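Local coordinates for beta-L-arabinobiosidase (Bacteroides thetaiotaomicron, PDB 5MQR), which probably hydrolyses glycosidic bonds of complex plant pectin as a beta-L-arabinobiosidase with sialidase-like parts, at residues 354-359 against 391-396; 73-78 against 89-94. One frame throughout, in Å; residues are numbered along the deposited sequence.

Contact 1 (354-359 against 391-396)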
loop_
_atom_site.group_PDB
_atom_site.type_symbol
_atom_site.label_atom_id
_atom_site.label_comp_id
_atom_site.label_asym_id
_atom_site.label_seq_id
_atom_site.Cartn_x
_atom_site.Cartn_y
_atom_site.Cartn_z
ATOM N N GLU A 354 21.926 -2.577 -12.059
ATOM C CA GLU A 354 23.050 -3.337 -12.624
ATOM C C GLU A 354 23.830 -2.484 -13.634
ATOM O O GLU A 354 23.272 -1.564 -14.247
ATOM C CB GLU A 354 22.505 -4.582 -13.330
ATOM C CG GLU A 354 21.740 -5.539 -12.416
ATOM C CD GLU A 354 22.657 -6.273 -11.441
ATOM O OE1 GLU A 354 23.829 -6.537 -11.803
ATOM O OE2 GLU A 354 22.215 -6.614 -10.313
ATOM N N ILE A 355 25.123 -2.768 -13.787
ATOM C CA ILE A 355 25.913 -2.148 -14.834
ATOM C C ILE A 355 26.672 -3.260 -15.555
ATOM O O ILE A 355 27.697 -3.765 -15.058
ATOM C CB ILE A 355 26.912 -1.083 -14.317
ATOM C CG1 ILE A 355 26.221 0.000 -13.478
ATOM C CG2 ILE A 355 27.667 -0.436 -15.489
ATOM C CD1 ILE A 355 27.186 0.988 -12.846
ATOM N N THR A 356 26.159 -3.632 -16.725
ATOM C CA THR A 356 26.901 -4.421 -17.691
ATOM C C THR A 356 28.278 -3.756 -17.886
ATOM O O THR A 356 28.349 -2.526 -17.956
ATOM C CB THR A 356 26.159 -4.444 -19.044
ATOM O OG1 THR A 356 24.770 -4.740 -18.831
ATOM C CG2 THR A 356 26.746 -5.487 -19.967
ATOM N N PRO A 357 29.369 -4.540 -17.932
ATOM C CA PRO A 357 30.639 -3.927 -18.330
ATOM C C PRO A 357 30.559 -3.383 -19.777
ATOM O O PRO A 357 29.935 -4.022 -20.620
ATOM C CB PRO A 357 31.654 -5.072 -18.235
ATOM C CG PRO A 357 30.940 -6.266 -17.748
ATOM C CD PRO A 357 29.470 -6.001 -17.815
HETATM N N MSE A 358 31.152 -2.198 -20.040
HETATM C CA MSE A 358 31.229 -1.690 -21.403
HETATM C C MSE A 358 32.238 -2.529 -22.150
HETATM O O MSE A 358 33.412 -2.563 -21.802
HETATM C CB MSE A 358 31.668 -0.236 -21.417
HETATM C CG MSE A 358 31.647 0.397 -22.816
HETATM SE SE MSE A 358 32.503 2.170 -22.739
HETATM C CE MSE A 358 31.344 3.099 -21.450
ATOM N N ARG A 359 31.797 -3.236 -23.163
ATOM C CA ARG A 359 32.553 -4.163 -23.982
ATOM C C ARG A 359 33.380 -3.463 -25.042
ATOM O O ARG A 359 34.485 -3.915 -25.340
ATOM C CB ARG A 359 31.623 -5.212 -24.585
ATOM C CG ARG A 359 30.893 -6.010 -23.496
ATOM C CD ARG A 359 29.968 -7.086 -24.036
ATOM N NE ARG A 359 28.999 -6.643 -25.027
ATOM C CZ ARG A 359 27.888 -5.952 -24.774
ATOM N NH1 ARG A 359 27.593 -5.529 -23.543
ATOM N NH2 ARG A 359 27.077 -5.658 -25.773
ATOM N N TYR A 391 15.973 3.522 -22.122
ATOM C CA TYR A 391 17.300 4.014 -21.710
ATOM C C TYR A 391 18.401 3.151 -22.369
ATOM O O TYR A 391 18.121 2.061 -22.858
ATOM C CB TYR A 391 17.463 3.996 -20.189
ATOM C CG TYR A 391 17.212 2.667 -19.512
ATOM C CD1 TYR A 391 15.922 2.248 -19.221
ATOM C CD2 TYR A 391 18.273 1.842 -19.106
ATOM C CE1 TYR A 391 15.677 1.041 -18.580
ATOM C CE2 TYR A 391 18.025 0.612 -18.465
ATOM C CZ TYR A 391 16.714 0.221 -18.214
ATOM O OH TYR A 391 16.422 -0.978 -17.568
ATOM N N SER A 392 19.622 3.657 -22.407
ATOM C CA SER A 392 20.737 2.862 -22.890
ATOM C C SER A 392 21.557 2.485 -21.682
ATOM O O SER A 392 21.402 3.063 -20.605
ATOM C CB SER A 392 21.575 3.640 -23.918
ATOM O OG SER A 392 22.481 4.559 -23.321
ATOM N N VAL A 393 22.401 1.485 -21.847
ATOM C CA VAL A 393 23.395 1.177 -20.828
ATOM C C VAL A 393 24.742 1.322 -21.494
ATOM O O VAL A 393 24.996 0.682 -22.521
ATOM C CB VAL A 393 23.208 -0.224 -20.228
ATOM C CG1 VAL A 393 24.413 -0.621 -19.379
ATOM C CG2 VAL A 393 21.912 -0.270 -19.416
ATOM N N ASN A 394 25.594 2.161 -20.900
ATOM C CA ASN A 394 26.941 2.473 -21.419
ATOM C C ASN A 394 26.963 3.125 -22.795
ATOM O O ASN A 394 28.003 3.125 -23.439
ATOM C CB ASN A 394 27.819 1.200 -21.472
ATOM C CG ASN A 394 27.962 0.527 -20.136
ATOM O OD1 ASN A 394 28.084 1.177 -19.113
ATOM N ND2 ASN A 394 27.972 -0.784 -20.143
ATOM N N LYS A 395 25.844 3.672 -23.270
ATOM C CA LYS A 395 25.718 4.059 -24.699
ATOM C C LYS A 395 26.118 2.911 -25.631
ATOM O O LYS A 395 26.735 3.123 -26.682
ATOM C CB LYS A 395 26.543 5.288 -25.033
ATOM C CG LYS A 395 26.486 6.381 -23.980
ATOM C CD LYS A 395 26.919 7.724 -24.579
ATOM C CE LYS A 395 26.919 8.795 -23.506
ATOM N NZ LYS A 395 27.590 10.068 -23.920
ATOM N N GLU A 396 25.715 1.701 -25.255
ATOM C CA GLU A 396 26.142 0.478 -25.960
ATOM C C GLU A 396 24.989 -0.487 -26.204
ATOM O O GLU A 396 24.793 -0.971 -27.320
ATOM C CB GLU A 396 27.239 -0.211 -25.150
ATOM C CG GLU A 396 27.830 -1.455 -25.806
ATOM C CD GLU A 396 29.136 -1.904 -25.158
ATOM O OE1 GLU A 396 30.168 -1.251 -25.416
ATOM O OE2 GLU A 396 29.133 -2.904 -24.399
#

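Contact 2 (73-78 against 89-94)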
loop_
_atom_site.group_PDB
_atom_site.type_symbol
_atom_site.label_atom_id
_atom_site.label_comp_id
_atom_site.label_asym_id
_atom_site.label_seq_id
_atom_site.Cartn_x
_atom_site.Cartn_y
_atom_site.Cartn_z
ATOM N N THR A 73 28.398 -0.410 -32.271
ATOM C CA THR A 73 28.589 -0.508 -30.820
ATOM C C THR A 73 28.430 0.794 -30.026
ATOM O O THR A 73 28.566 0.762 -28.810
ATOM C CB THR A 73 29.943 -1.135 -30.467
ATOM O OG1 THR A 73 30.991 -0.249 -30.851
ATOM C CG2 THR A 73 30.098 -2.489 -31.173
ATOM N N TYR A 74 28.151 1.908 -30.704
ATOM C CA TYR A 74 27.626 3.115 -30.081
ATOM C C TYR A 74 26.142 3.181 -30.382
ATOM O O TYR A 74 25.752 3.392 -31.523
ATOM C CB TYR A 74 28.316 4.385 -30.598
ATOM C CG TYR A 74 27.716 5.661 -30.023
ATOM C CD1 TYR A 74 28.089 6.114 -28.772
ATOM C CD2 TYR A 74 26.770 6.398 -30.731
ATOM C CE1 TYR A 74 27.550 7.270 -28.236
ATOM C CE2 TYR A 74 26.217 7.552 -30.203
ATOM C CZ TYR A 74 26.606 7.980 -28.952
ATOM O OH TYR A 74 26.063 9.123 -28.417
ATOM N N ASN A 75 25.325 3.001 -29.342
ATOM C CA ASN A 75 23.877 2.986 -29.460
ATOM C C ASN A 75 23.336 3.778 -28.266
ATOM O O ASN A 75 23.663 3.443 -27.122
ATOM C CB ASN A 75 23.344 1.547 -29.432
ATOM C CG ASN A 75 23.943 0.653 -30.530
ATOM O OD1 ASN A 75 23.553 0.744 -31.702
ATOM N ND2 ASN A 75 24.891 -0.224 -30.143
ATOM N N HIS A 76 22.508 4.809 -28.510
ATOM C CA HIS A 76 22.136 5.764 -27.453
ATOM C C HIS A 76 20.848 6.517 -27.781
ATOM O O HIS A 76 20.307 6.390 -28.882
ATOM C CB HIS A 76 23.296 6.742 -27.264
ATOM C CG HIS A 76 23.286 7.514 -25.986
ATOM N ND1 HIS A 76 22.873 6.992 -24.775
ATOM C CD2 HIS A 76 23.711 8.772 -25.723
ATOM C CE1 HIS A 76 23.027 7.896 -23.833
ATOM N NE2 HIS A 76 23.538 8.985 -24.379
ATOM N N GLN A 77 20.347 7.261 -26.792
ATOM C CA GLN A 77 19.289 8.257 -26.973
ATOM C C GLN A 77 17.986 7.663 -27.490
ATOM O O GLN A 77 17.548 7.977 -28.615
ATOM C CB GLN A 77 19.780 9.366 -27.887
ATOM C CG GLN A 77 18.870 10.583 -27.890
ATOM C CD GLN A 77 19.599 11.840 -27.517
ATOM O OE1 GLN A 77 19.173 12.559 -26.598
ATOM N NE2 GLN A 77 20.732 12.102 -28.185
ATOM N N PRO A 78 17.376 6.775 -26.681
ATOM C CA PRO A 78 16.124 6.194 -27.116
ATOM C C PRO A 78 14.941 7.147 -27.002
ATOM O O PRO A 78 14.951 8.051 -26.160
ATOM C CB PRO A 78 15.956 4.973 -26.198
ATOM C CG PRO A 78 16.680 5.346 -24.957
ATOM C CD PRO A 78 17.830 6.209 -25.398
ATOM N N TYR A 89 10.078 2.100 -30.559
ATOM C CA TYR A 89 11.320 2.360 -29.838
ATOM C C TYR A 89 12.321 2.814 -30.896
ATOM O O TYR A 89 12.651 2.060 -31.821
ATOM C CB TYR A 89 11.770 1.075 -29.154
ATOM C CG TYR A 89 12.926 1.193 -28.183
ATOM C CD1 TYR A 89 14.214 1.436 -28.629
ATOM C CD2 TYR A 89 12.736 1.007 -26.812
ATOM C CE1 TYR A 89 15.271 1.528 -27.753
ATOM C CE2 TYR A 89 13.795 1.073 -25.922
ATOM C CZ TYR A 89 15.060 1.342 -26.398
ATOM O OH TYR A 89 16.130 1.450 -25.542
ATOM N N GLN A 90 12.763 4.063 -30.778
ATOM C CA GLN A 90 13.696 4.696 -31.717
ATOM C C GLN A 90 15.009 4.879 -30.971
ATOM O O GLN A 90 14.987 5.186 -29.785
ATOM C CB GLN A 90 13.164 6.062 -32.124
ATOM C CG GLN A 90 13.825 6.663 -33.327
ATOM C CD GLN A 90 13.777 8.195 -33.378
ATOM O OE1 GLN A 90 14.282 8.863 -32.481
ATOM N NE2 GLN A 90 13.212 8.747 -34.450
ATOM N N TYR A 91 16.139 4.673 -31.643
ATOM C CA TYR A 91 17.436 4.985 -31.069
ATOM C C TYR A 91 18.435 5.343 -32.160
ATOM O O TYR A 91 18.215 5.057 -33.327
ATOM C CB TYR A 91 17.951 3.846 -30.157
ATOM C CG TYR A 91 18.427 2.580 -30.824
ATOM C CD1 TYR A 91 17.541 1.534 -31.097
ATOM C CD2 TYR A 91 19.768 2.414 -31.162
ATOM C CE1 TYR A 91 17.975 0.354 -31.692
ATOM C CE2 TYR A 91 20.216 1.242 -31.771
ATOM C CZ TYR A 91 19.322 0.226 -32.051
ATOM O OH TYR A 91 19.775 -0.927 -32.633
ATOM N N LEU A 92 19.528 5.984 -31.768
ATOM C CA LEU A 92 20.543 6.335 -32.722
ATOM C C LEU A 92 21.836 5.612 -32.489
ATOM O O LEU A 92 22.109 5.143 -31.407
ATOM C CB LEU A 92 20.754 7.830 -32.811
ATOM C CG LEU A 92 21.274 8.600 -31.631
ATOM C CD1 LEU A 92 22.800 8.694 -31.616
ATOM C CD2 LEU A 92 20.623 10.001 -31.715
ATOM N N ALA A 93 22.613 5.508 -33.555
ATOM C CA ALA A 93 23.764 4.651 -33.551
ATOM C C ALA A 93 24.837 5.161 -34.490
ATOM O O ALA A 93 24.549 5.711 -35.553
ATOM C CB ALA A 93 23.352 3.219 -33.926
ATOM N N ASP A 94 26.077 4.954 -34.066
ATOM C CA ASP A 94 27.258 5.097 -34.893
ATOM C C ASP A 94 28.038 3.768 -34.735
ATOM O O ASP A 94 27.829 3.016 -33.752
ATOM C CB ASP A 94 28.136 6.256 -34.404
ATOM C CG ASP A 94 27.493 7.672 -34.595
ATOM O OD1 ASP A 94 26.284 7.873 -34.365
ATOM O OD2 ASP A 94 28.247 8.609 -34.925
HETATM O O HOH W 1 22.422 -1.175 -32.995
HETATM O O HOH W 2 16.722 8.570 -31.368
#

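Contact 1 (354-359 against 391-396)
Asn394 and Glu396 each hold the loop 354-359 through a hydrogen bond to its backbone. Asn394 ND2 donates to Thr356 O at 2.8 Å, and the bond is nearly straight, at 167°. That oxygen lies in the amide plane of Asn394, but ND2 stands above the carbonyl plane of Thr356. The other end of the amide, OD1, accepts from Gly368 N, so both ends fix its rotation. In the second bond Arg359 N donates to Glu396 OE2 at 3.0 Å, on the syn lone pair. The CG of Glu396 is anti to its backbone N (chi1 -177°), and the extended chain carries the carboxylate across to the loop.

The same oxygen also makes a salt bridge. Arg359 NH1 is 3.2 Å from Glu396 OE2, which sits over one guanidinium face. The two planes are 73° apart and no guanidinium N-H points at the oxygen, so this second link rests on charge alone. Each group has a second partner: Lys365 for Glu396 OE1 and Asp397 for Arg359 NH1.

Selenomethionine Met358 adds packing against both side chains. Its CG lies 3.4 Å from Glu396 OE1. The chain bends at its third torsion, which brings CE to 4.0 Å from Asn394 CB.

Residues 393-396 form a tight turn, closed by Glu396 N to Val393 O, between strands 387-393 and 397-403. Asn394 and Lys395 both have positive phi, in the left-handed region. Beside it, Val393 packs on Trp399 of strand 397-403. Thr356 touches Tyr434 of strand 431-435, and its OG1 bonds to Asp457, a calcium ligand.

Contact 2 (73-78 against 89-94)
Tyr74 with Asp94 and His76 with Leu92 are antiparallel hydrogen-bonded pairs, Asn75 with Ala93 is the non-hydrogen-bonded pair between them, and the strands run at 149°. His76 N to Leu92 O, at 2.9 Å, is the shortest of the four backbone bonds. Beyond His76 the pairing shifts: Gln77 has positive phi, and the next backbone bond joins Gln90 to Met79. This one extra residue on strand 74-83 is consistent with a beta bulge.

Leu92 fills the face it shares with Tyr74. Its CG lies between the backbone N and the carbonyl carbon (chi1 64°), and from there the two methyls branch to different partners. CD1 meets the edge of the Tyr74 ring at CE2, 3.9 Å away, and CD2 rests 4.0 Å from Gln77 CB. Replacing Leu92 with an alanine would probably open a gap between the Tyr74 ring edge and Gln77 and leave both less firmly packed. Asp94 CB also lies beside Tyr74, 3.9 Å from its CD2.

The other face carries Asn75 and Ala93. Asn75 OD1 lies 3.3 Å from Ala93 CB and 3.4 Å from Tyr91 CE2, at the edge of the Tyr91 ring. A water donates to this OD1 and accepts from Tyr91 OH, while Asn75 ND2 bonds to Glu396 O. Near this shift, Pro78 CB packs 3.7 Å from Tyr89 CZ.

A second water donates to Gln77 O and to Gln90 OE1. The hairpin is thus held by backbone bonds in regular register, and where the register slips a water joins the two strands in a buried setting.

How the contacts relate
Both contacts are buried, and their centres are about 12 Å apart. Contact 2 joins neighbouring strands of one four-stranded antiparallel sheet, in the range of the N-terminal beta propeller. Contact 1 instead sets a loop against the turn that follows strand 387-393, an edge strand of a different sheet. Its chemistry differs accordingly: side chains grip backbone atoms and a charge pair adds to the hold, whereas contact 2 relies on strand-to-strand backbone bonds, apolar packing and bridging water. The two meet directly. Ser392 OG lies 2.9 Å from His76 ND1, a probable hydrogen bond, and Pro78 packs against Tyr391. The segment 391-396 therefore faces the loop 354-359 and also the hairpin.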